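PDB 3TC3: UV damage endonuclease from Sulfolobus acidocaldarius, which recognises DNA lesions by flipping dinucleotides out of the helix and probably cuts the damaged strand to start excision repair. Local coordinates for residues V193-D198 / M286-D291; E231-A236 / R274-E279; Y252-P257 / T266-E271. All blocks are in the same frame, centred on the assembly; numbering follows the deposited sequence. Where two conformers were deposited one is given.

All three contacts belong to one TIM barrel of eight parallel strands. Contact 1 is the innermost, about 7 Å from the centre of the chain: glutamates from strand 192-195 and from the end region of strand 283-287 meet at one manganese ion inside the barrel. Contacts 2 and 3 lie further out, their centres about 16 Å and 12 Å from its own. Both use helix 270-279, contact 3 at its start and contact 2 further along, beside helix 233-241; they meet through Phe-276 and Tyr-252. Along the chain contact 3 nests inside 2, and 2 inside 1. Ser-253 bonds to O of the metal ligand Glu-288, and Thr-267 to Asp-291 further off, packing contact 3 beside the metal-bearing end.

Contact 1 of 3, residues V193-D198 / M286-D291; sequences VIENDD and MLEVKD. With MN (manganese (II) ion), chain C.
The two flat groups here are the carboxylates of Glu-195 and Glu-288, which face each other across a manganese ion with their planes about 49° apart. Each offers one oxygen to the metal: OE2 of Glu-195 at 2.2 Å from the manganese and OE1 of Glu-288 at 2.3 Å. The ion sits off the plane of the Glu-195 group and closer to that of Glu-288. The two bonds come from nearly opposite directions, about 171° apart at the metal, so the ligand oxygens OE2 of Glu-195 and OE1 of Glu-288 stay 4.5 Å from each other. The second oxygens face a water that is itself bound to manganese at 2.4 Å. It lies 2.8 Å from Glu-195 OE1 and 2.5 Å from Glu-288 OE2, though with two protons it may not serve all its neighbours at once. Glu-195 reaches the ion with its chain extended, CG anti to the backbone N (chi1 177°). Both residues lie at the C-terminal side of the barrel, where a TIM barrel keeps its active site. Asp-220 adds another ligand to the site, to which Asp-251 also belongs, and Arg-78 makes a salt bridge with Glu-288 OE2. The cation probably offsets part of the negative charge gathered here, and it would be expected to polarise its water, helped by the two carboxylate oxygens that orient it.

Contact 2 of 3, residues E231-A236 / R274-E279; sequences ESLNDA and RRFVNE
Leu-233 sets its two methyls by the CD1 and CE1 atoms of the Phe-276 ring, its CD1 coming to 3.5 Å from CE1 and its CD2 to 3.8 Å from CD1 of the ring. The approach is oblique, and the two side chains run at about a right angle. Leu-233 gets there with CG anti to its own N (chi1 166°), which carries both methyls across the gap between the helices. CD2 also rests on the aliphatic part of Glu-279, 3.7 Å from its CB. These are neighbouring outer helices of the TIM barrel: helix 233-241 runs on toward strand 249-252, and helix 270-279 toward strand 283-287. Ser-232 is the N-cap of the first, its OG accepting from Asp-235 N at 3.1 Å. In the first turn of that helix, the amide of Asn-234 reaches across to the other backbone: ND2 donates to Glu-279 O at 3.2 Å and 164°, a nearly straight bond in the plane of the amide but tilted 32° from that of the carbonyl. Deeper in, Leu-233 also touches Phe-219 of strand 217-220, and Phe-276 packs edge-to-face with Tyr-252.

Contact 3 of 3, residues Y252-P257 / T266-E271; sequences YSEQEP and TTINEE
The touching parts, residues 252-256 and 266-269, run 111° apart end to end, approaching most closely at Glu-254 with Ile-268 and at Glu-256 with Thr-266. Two glutamates do most of the joining. Glu-254, extended beyond CG, takes the backbone N of Asn-269 on OE2 at 2.9 Å, from the syn side, while the hydroxyl of Tyr-252 donates to the same oxygen at 2.7 Å. The two donors arrive from opposite faces of the carboxylate plane, which fixes the rotation of the group, and Asn-272 ND2 binds its other oxygen, OE1. These segments hold the two ends of the long loop from strand 249-252 to helix 270-279, on the C-terminal side of the TIM barrel, and Asn-269 is the N-cap of that helix, its OD1 taking the N of Asn-272. Further out, Glu-256 bends at its second torsion (chi2 71°) and grips Thr-266 with both oxygens: OE1 accepts from the backbone N at 2.9 Å, met well above the carboxylate plane, and OE2 from OG1 at 2.7 Å on the syn side. Nearer the barrel, CG2 of Ile-268 lies at the edge of the Tyr-252 ring, 3.7 Å from CE1.

Contact 1 of 3, residues V193-D198 / M286-D291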
loop_
_atom_site.group_PDB
_atom_site.type_symbol
_atom_site.label_atom_id
_atom_site.label_comp_id
_atom_site.label_asym_id
_atom_site.label_seq_id
_atom_site.Cartn_x
_atom_site.Cartn_y
_atom_site.Cartn_z
ATOM N N VAL A 193 0.608 1.945 8.599
ATOM C CA VAL A 193 -0.401 0.937 8.863
ATOM C C VAL A 193 0.253 -0.448 8.665
ATOM O O VAL A 193 1.290 -0.549 7.996
ATOM C CB VAL A 193 -1.689 1.075 7.977
ATOM C CG1 VAL A 193 -2.294 2.468 8.136
ATOM C CG2 VAL A 193 -1.318 0.765 6.517
ATOM N N ILE A 194 -0.234 -1.459 9.386
ATOM C CA ILE A 194 0.405 -2.766 9.281
ATOM C C ILE A 194 -0.596 -3.768 8.701
ATOM O O ILE A 194 -1.761 -3.701 8.952
ATOM C CB ILE A 194 0.941 -3.281 10.658
ATOM C CG1 ILE A 194 -0.151 -3.306 11.684
ATOM C CG2 ILE A 194 2.189 -2.487 11.130
ATOM C CD1 ILE A 194 0.309 -4.001 13.056
ATOM N N GLU A 195 -0.098 -4.769 8.013
ATOM C CA GLU A 195 -0.961 -5.741 7.374
ATOM C C GLU A 195 -0.521 -7.147 7.823
ATOM O O GLU A 195 0.659 -7.462 8.102
ATOM C CB GLU A 195 -0.640 -5.630 5.876
ATOM C CG GLU A 195 -1.360 -6.606 4.927
ATOM C CD GLU A 195 -0.738 -6.637 3.526
ATOM O OE1 GLU A 195 -0.051 -5.700 3.126
ATOM O OE2 GLU A 195 -0.977 -7.611 2.795
ATOM N N ASN A 196 -1.510 -8.026 7.908
ATOM C CA ASN A 196 -1.232 -9.383 8.226
ATOM C C ASN A 196 -0.543 -10.074 7.043
ATOM O O ASN A 196 -0.863 -9.760 5.879
ATOM C CB ASN A 196 -2.533 -10.104 8.659
ATOM C CG ASN A 196 -3.629 -10.088 7.578
ATOM O OD1 ASN A 196 -4.019 -9.002 7.165
ATOM N ND2 ASN A 196 -4.053 -11.271 7.085
ATOM N N ASP A 197 0.329 -11.006 7.367
ATOM C CA ASP A 197 0.944 -11.834 6.285
ATOM C C ASP A 197 0.515 -13.280 6.305
ATOM O O ASP A 197 -0.172 -13.700 7.250
ATOM C CB ASP A 197 2.461 -11.577 6.282
ATOM C CG ASP A 197 3.150 -12.230 7.472
ATOM O OD1 ASP A 197 3.412 -13.471 7.402
ATOM O OD2 ASP A 197 3.480 -11.578 8.489
ATOM N N ASP A 198 1.024 -14.096 5.329
ATOM C CA ASP A 198 0.514 -15.446 5.258
ATOM C C ASP A 198 1.446 -16.466 5.862
ATOM O O ASP A 198 1.181 -17.671 5.832
ATOM C CB ASP A 198 0.172 -15.780 3.788
ATOM C CG ASP A 198 1.362 -15.678 2.848
ATOM O OD1 ASP A 198 2.414 -15.132 3.155
ATOM O OD2 ASP A 198 1.211 -16.146 1.692
ATOM N N MET A 286 -8.330 -2.435 -2.024
ATOM C CA MET A 286 -7.197 -2.397 -2.974
ATOM C C MET A 286 -7.023 -3.737 -3.613
ATOM O O MET A 286 -6.836 -4.770 -2.896
ATOM C CB MET A 286 -5.913 -2.112 -2.182
ATOM C CG MET A 286 -4.638 -1.996 -3.104
ATOM S SD MET A 286 -4.780 -0.802 -4.452
ATOM C CE MET A 286 -5.056 0.702 -3.503
ATOM N N LEU A 287 -7.210 -3.844 -4.921
ATOM C CA LEU A 287 -7.043 -5.140 -5.620
ATOM C C LEU A 287 -5.651 -5.534 -5.902
ATOM O O LEU A 287 -4.907 -4.752 -6.534
ATOM C CB LEU A 287 -7.816 -5.134 -6.965
ATOM C CG LEU A 287 -9.246 -4.665 -6.804
ATOM C CD1 LEU A 287 -9.891 -4.537 -8.219
ATOM C CD2 LEU A 287 -10.109 -5.690 -5.976
ATOM N N GLU A 288 -5.193 -6.616 -5.322
ATOM C CA GLU A 288 -3.790 -7.036 -5.549
ATOM C C GLU A 288 -3.805 -8.283 -6.429
ATOM O O GLU A 288 -3.884 -9.473 -5.952
ATOM C CB GLU A 288 -3.175 -7.428 -4.187
ATOM C CG GLU A 288 -3.021 -6.239 -3.263
ATOM C CD GLU A 288 -2.206 -6.564 -2.027
ATOM O OE1 GLU A 288 -2.447 -7.663 -1.446
ATOM O OE2 GLU A 288 -1.449 -5.702 -1.591
ATOM N N VAL A 289 -4.088 -7.979 -7.678
ATOM C CA VAL A 289 -4.105 -9.061 -8.704
ATOM C C VAL A 289 -3.286 -8.561 -9.893
ATOM O O VAL A 289 -3.060 -7.382 -10.120
ATOM C CB VAL A 289 -5.537 -9.412 -9.094
ATOM C CG1 VAL A 289 -6.199 -10.282 -7.970
ATOM C CG2 VAL A 289 -6.376 -8.186 -9.528
ATOM N N LYS A 290 -2.885 -9.513 -10.738
ATOM C CA LYS A 290 -1.830 -9.146 -11.632
ATOM C C LYS A 290 -2.331 -8.345 -12.843
ATOM O O LYS A 290 -1.506 -7.664 -13.456
ATOM C CB LYS A 290 -1.196 -10.421 -12.205
ATOM C CG LYS A 290 -0.547 -11.291 -11.055
ATOM C CD LYS A 290 0.686 -10.682 -10.550
ATOM C CE LYS A 290 1.309 -11.743 -9.578
ATOM N NZ LYS A 290 1.702 -11.039 -8.313
ATOM N N ASP A 291 -3.639 -8.375 -13.143
ATOM C CA ASP A 291 -4.107 -7.519 -14.280
ATOM C C ASP A 291 -4.622 -6.145 -13.883
ATOM O O ASP A 291 -5.135 -5.404 -14.760
ATOM C CB ASP A 291 -5.198 -8.268 -15.137
ATOM C CG ASP A 291 -6.481 -8.559 -14.408
ATOM O OD1 ASP A 291 -6.557 -8.256 -13.178
ATOM O OD2 ASP A 291 -7.381 -9.081 -15.089
HETATM MN MN MN C . -1.856 -7.606 0.760
HETATM O O HOH W 1 0.074 -6.255 0.358
#

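Contact 2 of 3, residues E231-A236 / R274-E279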
loop_
_atom_site.group_PDB
_atom_site.type_symbol
_atom_site.label_atom_id
_atom_site.label_comp_id
_atom_site.label_asym_id
_atom_site.label_seq_id
_atom_site.Cartn_x
_atom_site.Cartn_y
_atom_site.Cartn_z
ATOM N N GLU A 231 -10.999 -16.868 12.986
ATOM C CA GLU A 231 -11.961 -15.795 12.786
ATOM C C GLU A 231 -12.593 -15.835 11.428
ATOM O O GLU A 231 -11.904 -15.956 10.410
ATOM C CB GLU A 231 -11.311 -14.412 12.961
ATOM C CG GLU A 231 -10.372 -14.304 14.152
ATOM C CD GLU A 231 -8.887 -14.548 13.837
ATOM O OE1 GLU A 231 -8.529 -15.429 12.969
ATOM O OE2 GLU A 231 -8.074 -13.928 14.552
ATOM N N SER A 232 -13.924 -15.700 11.361
ATOM C CA SER A 232 -14.564 -15.432 10.087
ATOM C C SER A 232 -14.125 -14.096 9.468
ATOM O O SER A 232 -13.555 -13.205 10.198
ATOM C CB SER A 232 -16.102 -15.404 10.247
ATOM O OG SER A 232 -16.469 -14.341 11.145
ATOM N N LEU A 233 -14.386 -13.950 8.171
ATOM C CA LEU A 233 -14.165 -12.712 7.415
ATOM C C LEU A 233 -14.840 -11.605 8.165
ATOM O O LEU A 233 -14.221 -10.600 8.459
ATOM C CB LEU A 233 -14.743 -12.851 5.992
ATOM C CG LEU A 233 -14.890 -11.589 5.188
ATOM C CD1 LEU A 233 -13.428 -11.182 4.959
ATOM C CD2 LEU A 233 -15.708 -11.715 3.832
ATOM N N ASN A 234 -16.107 -11.805 8.560
ATOM C CA ASN A 234 -16.796 -10.699 9.201
ATOM C C ASN A 234 -16.259 -10.302 10.541
ATOM O O ASN A 234 -16.205 -9.101 10.822
ATOM C CB ASN A 234 -18.309 -10.934 9.321
ATOM C CG ASN A 234 -19.036 -10.306 8.176
ATOM O OD1 ASN A 234 -19.439 -11.006 7.272
ATOM N ND2 ASN A 234 -19.078 -8.959 8.133
ATOM N N ASP A 235 -15.861 -11.270 11.364
ATOM C CA ASP A 235 -15.364 -10.974 12.689
ATOM C C ASP A 235 -13.981 -10.291 12.554
ATOM O O ASP A 235 -13.680 -9.336 13.276
ATOM C CB ASP A 235 -15.257 -12.245 13.514
ATOM C CG ASP A 235 -16.641 -12.740 14.009
ATOM O OD1 ASP A 235 -17.602 -11.962 13.817
ATOM O OD2 ASP A 235 -16.726 -13.885 14.536
ATOM N N ALA A 236 -13.164 -10.752 11.611
ATOM C CA ALA A 236 -11.848 -10.168 11.499
ATOM C C ALA A 236 -11.976 -8.787 10.993
ATOM O O ALA A 236 -11.308 -7.859 11.521
ATOM C CB ALA A 236 -10.947 -11.032 10.581
ATOM N N ARG A 274 -17.902 -11.003 -5.713
ATOM C CA ARG A 274 -19.295 -10.768 -5.243
ATOM C C ARG A 274 -19.519 -11.397 -3.862
ATOM O O ARG A 274 -20.165 -10.780 -2.986
ATOM C CB ARG A 274 -20.289 -11.334 -6.260
ATOM C CG ARG A 274 -20.403 -10.470 -7.481
ATOM C CD ARG A 274 -21.240 -11.204 -8.552
ATOM N NE ARG A 274 -21.474 -10.353 -9.689
ATOM C CZ ARG A 274 -22.461 -9.481 -9.769
ATOM N NH1 ARG A 274 -23.301 -9.308 -8.747
ATOM N NH2 ARG A 274 -22.537 -8.743 -10.878
ATOM N N ARG A 275 -19.022 -12.591 -3.604
ATOM C CA ARG A 275 -19.245 -13.212 -2.297
ATOM C C ARG A 275 -18.563 -12.418 -1.197
ATOM O O ARG A 275 -19.116 -12.225 -0.076
ATOM C CB ARG A 275 -18.729 -14.624 -2.280
ATOM C CG ARG A 275 -19.830 -15.698 -2.439
ATOM C CD ARG A 275 -19.243 -17.099 -2.204
ATOM N NE ARG A 275 -18.904 -17.636 -3.511
ATOM C CZ ARG A 275 -17.677 -17.782 -3.972
ATOM N NH1 ARG A 275 -16.635 -17.443 -3.198
ATOM N NH2 ARG A 275 -17.488 -18.256 -5.217
ATOM N N PHE A 276 -17.382 -11.870 -1.499
ATOM C CA PHE A 276 -16.706 -11.039 -0.551
ATOM C C PHE A 276 -17.460 -9.736 -0.251
ATOM O O PHE A 276 -17.598 -9.331 0.918
ATOM C CB PHE A 276 -15.299 -10.717 -1.150
ATOM C CG PHE A 276 -14.447 -9.956 -0.209
ATOM C CD1 PHE A 276 -13.753 -10.656 0.806
ATOM C CD2 PHE A 276 -14.304 -8.598 -0.325
ATOM C CE1 PHE A 276 -12.935 -10.028 1.682
ATOM C CE2 PHE A 276 -13.430 -7.892 0.642
ATOM C CZ PHE A 276 -12.837 -8.625 1.672
ATOM N N VAL A 277 -17.854 -9.029 -1.277
ATOM C CA VAL A 277 -18.425 -7.698 -1.018
ATOM C C VAL A 277 -19.820 -7.846 -0.359
ATOM O O VAL A 277 -20.268 -6.880 0.245
ATOM C CB VAL A 277 -18.568 -6.819 -2.253
ATOM C CG1 VAL A 277 -17.190 -6.387 -2.795
ATOM C CG2 VAL A 277 -19.341 -7.465 -3.280
ATOM N N ASN A 278 -20.499 -8.970 -0.613
ATOM C CA ASN A 278 -21.871 -9.055 -0.091
ATOM C C ASN A 278 -21.800 -9.123 1.441
ATOM O O ASN A 278 -22.817 -8.879 2.103
ATOM C CB ASN A 278 -22.738 -10.162 -0.795
ATOM C CG ASN A 278 -23.338 -9.687 -2.145
ATOM O OD1 ASN A 278 -24.130 -8.748 -2.170
ATOM N ND2 ASN A 278 -22.936 -10.325 -3.272
ATOM N N GLU A 279 -20.624 -9.398 1.983
ATOM C CA GLU A 279 -20.336 -9.504 3.412
ATOM C C GLU A 279 -19.913 -8.168 4.057
ATOM O O GLU A 279 -20.040 -7.970 5.256
ATOM C CB GLU A 279 -19.214 -10.542 3.629
ATOM C CG GLU A 279 -19.550 -11.948 3.205
ATOM C CD GLU A 279 -20.640 -12.543 4.074
ATOM O OE1 GLU A 279 -20.557 -12.360 5.305
ATOM O OE2 GLU A 279 -21.587 -13.156 3.532
#

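Contact 3 of 3, residues Y252-P257 / T266-E271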
loop_
_atom_site.group_PDB
_atom_site.type_symbol
_atom_site.label_atom_id
_atom_site.label_comp_id
_atom_site.label_asym_id
_atom_site.label_seq_id
_atom_site.Cartn_x
_atom_site.Cartn_y
_atom_site.Cartn_z
ATOM N N TYR A 252 -7.522 -6.899 -1.206
ATOM C CA TYR A 252 -8.278 -8.025 -1.725
ATOM C C TYR A 252 -7.405 -8.779 -2.722
ATOM O O TYR A 252 -6.932 -8.230 -3.721
ATOM C CB TYR A 252 -9.588 -7.564 -2.413
ATOM C CG TYR A 252 -10.306 -8.769 -3.034
ATOM C CD1 TYR A 252 -10.046 -9.193 -4.380
ATOM C CD2 TYR A 252 -11.254 -9.485 -2.305
ATOM C CE1 TYR A 252 -10.694 -10.274 -4.938
ATOM C CE2 TYR A 252 -11.951 -10.489 -2.846
ATOM C CZ TYR A 252 -11.647 -10.965 -4.146
ATOM O OH TYR A 252 -12.353 -12.027 -4.617
ATOM N N SER A 253 -7.280 -10.066 -2.501
ATOM C CA SER A 253 -6.676 -10.956 -3.506
ATOM C C SER A 253 -7.302 -12.295 -3.482
ATOM O O SER A 253 -8.211 -12.530 -2.706
ATOM C CB SER A 253 -5.146 -11.094 -3.306
ATOM O OG SER A 253 -4.636 -11.558 -4.577
ATOM N N GLU A 254 -6.883 -13.116 -4.459
ATOM C CA GLU A 254 -7.369 -14.486 -4.520
ATOM C C GLU A 254 -6.201 -15.389 -4.867
ATOM O O GLU A 254 -5.197 -14.926 -5.416
ATOM C CB GLU A 254 -8.420 -14.688 -5.633
ATOM C CG GLU A 254 -9.692 -13.816 -5.465
ATOM C CD GLU A 254 -10.589 -14.000 -6.599
ATOM O OE1 GLU A 254 -10.570 -15.080 -7.251
ATOM O OE2 GLU A 254 -11.367 -13.093 -6.859
ATOM N N GLN A 255 -6.395 -16.654 -4.573
ATOM C CA GLN A 255 -5.434 -17.649 -4.926
ATOM C C GLN A 255 -5.436 -17.904 -6.426
ATOM O O GLN A 255 -6.510 -18.117 -7.002
ATOM C CB GLN A 255 -5.789 -18.884 -4.103
ATOM C CG GLN A 255 -4.948 -20.118 -4.599
ATOM C CD GLN A 255 -3.527 -19.934 -4.159
ATOM O OE1 GLN A 255 -3.272 -19.569 -2.982
ATOM N NE2 GLN A 255 -2.574 -20.135 -5.080
ATOM N N GLU A 256 -4.244 -17.871 -7.082
ATOM C CA GLU A 256 -4.189 -18.368 -8.502
ATOM C C GLU A 256 -4.337 -19.903 -8.543
ATOM O O GLU A 256 -3.601 -20.611 -7.850
ATOM C CB GLU A 256 -2.896 -17.991 -9.136
ATOM C CG GLU A 256 -2.795 -18.329 -10.667
ATOM C CD GLU A 256 -3.628 -17.471 -11.546
ATOM O OE1 GLU A 256 -4.560 -16.791 -11.010
ATOM O OE2 GLU A 256 -3.300 -17.415 -12.776
ATOM N N PRO A 257 -5.305 -20.381 -9.326
ATOM C CA PRO A 257 -5.530 -21.827 -9.362
ATOM C C PRO A 257 -4.288 -22.531 -9.846
ATOM O O PRO A 257 -3.637 -22.059 -10.761
ATOM C CB PRO A 257 -6.604 -21.962 -10.409
ATOM C CG PRO A 257 -7.374 -20.637 -10.362
ATOM C CD PRO A 257 -6.340 -19.626 -10.081
ATOM N N THR A 266 -4.148 -13.959 -11.282
ATOM C CA THR A 266 -3.827 -13.112 -12.430
ATOM C C THR A 266 -5.020 -12.183 -12.761
ATOM O O THR A 266 -4.859 -11.234 -13.548
ATOM C CB THR A 266 -3.451 -13.974 -13.673
ATOM O OG1 THR A 266 -4.316 -15.085 -13.780
ATOM C CG2 THR A 266 -2.017 -14.452 -13.483
ATOM N N THR A 267 -6.181 -12.471 -12.167
ATOM C CA THR A 267 -7.342 -11.555 -12.317
ATOM C C THR A 267 -8.330 -11.933 -11.224
ATOM O O THR A 267 -8.232 -13.052 -10.675
ATOM C CB THR A 267 -8.036 -11.794 -13.731
ATOM O OG1 THR A 267 -8.987 -10.724 -13.985
ATOM C CG2 THR A 267 -8.813 -13.162 -13.775
ATOM N N ILE A 268 -9.245 -11.043 -10.899
ATOM C CA ILE A 268 -10.250 -11.410 -9.899
ATOM C C ILE A 268 -11.312 -12.292 -10.554
ATOM O O ILE A 268 -11.608 -12.209 -11.736
ATOM C CB ILE A 268 -10.983 -10.219 -9.212
ATOM C CG1 ILE A 268 -11.693 -9.335 -10.253
ATOM C CG2 ILE A 268 -9.964 -9.370 -8.406
ATOM C CD1 ILE A 268 -12.571 -8.266 -9.430
ATOM N N ASN A 269 -11.884 -13.175 -9.729
ATOM C CA ASN A 269 -13.033 -13.936 -10.164
ATOM C C ASN A 269 -14.314 -13.228 -9.687
ATOM O O ASN A 269 -14.470 -12.907 -8.499
ATOM C CB ASN A 269 -12.935 -15.341 -9.531
ATOM C CG ASN A 269 -14.167 -16.178 -9.849
ATOM O OD1 ASN A 269 -15.238 -15.992 -9.275
ATOM N ND2 ASN A 269 -14.020 -17.064 -10.812
ATOM N N GLU A 270 -15.179 -12.931 -10.639
ATOM C CA GLU A 270 -16.324 -12.084 -10.290
ATOM C C GLU A 270 -17.193 -12.723 -9.230
ATOM O O GLU A 270 -17.729 -11.995 -8.367
ATOM C CB GLU A 270 -17.185 -11.773 -11.527
ATOM C CG GLU A 270 -18.619 -11.310 -11.176
ATOM C CD GLU A 270 -19.445 -10.855 -12.368
ATOM O OE1 GLU A 270 -19.008 -11.053 -13.526
ATOM O OE2 GLU A 270 -20.490 -10.237 -12.150
ATOM N N GLU A 271 -17.395 -14.040 -9.279
ATOM C CA GLU A 271 -18.264 -14.623 -8.255
ATOM C C GLU A 271 -17.590 -14.598 -6.863
ATOM O O GLU A 271 -18.268 -14.424 -5.846
ATOM C CB GLU A 271 -18.664 -16.069 -8.673
ATOM C CG GLU A 271 -18.902 -16.273 -10.244
ATOM C CD GLU A 271 -19.958 -15.369 -10.759
ATOM O OE1 GLU A 271 -20.915 -15.190 -9.970
ATOM O OE2 GLU A 271 -19.851 -14.812 -11.903
#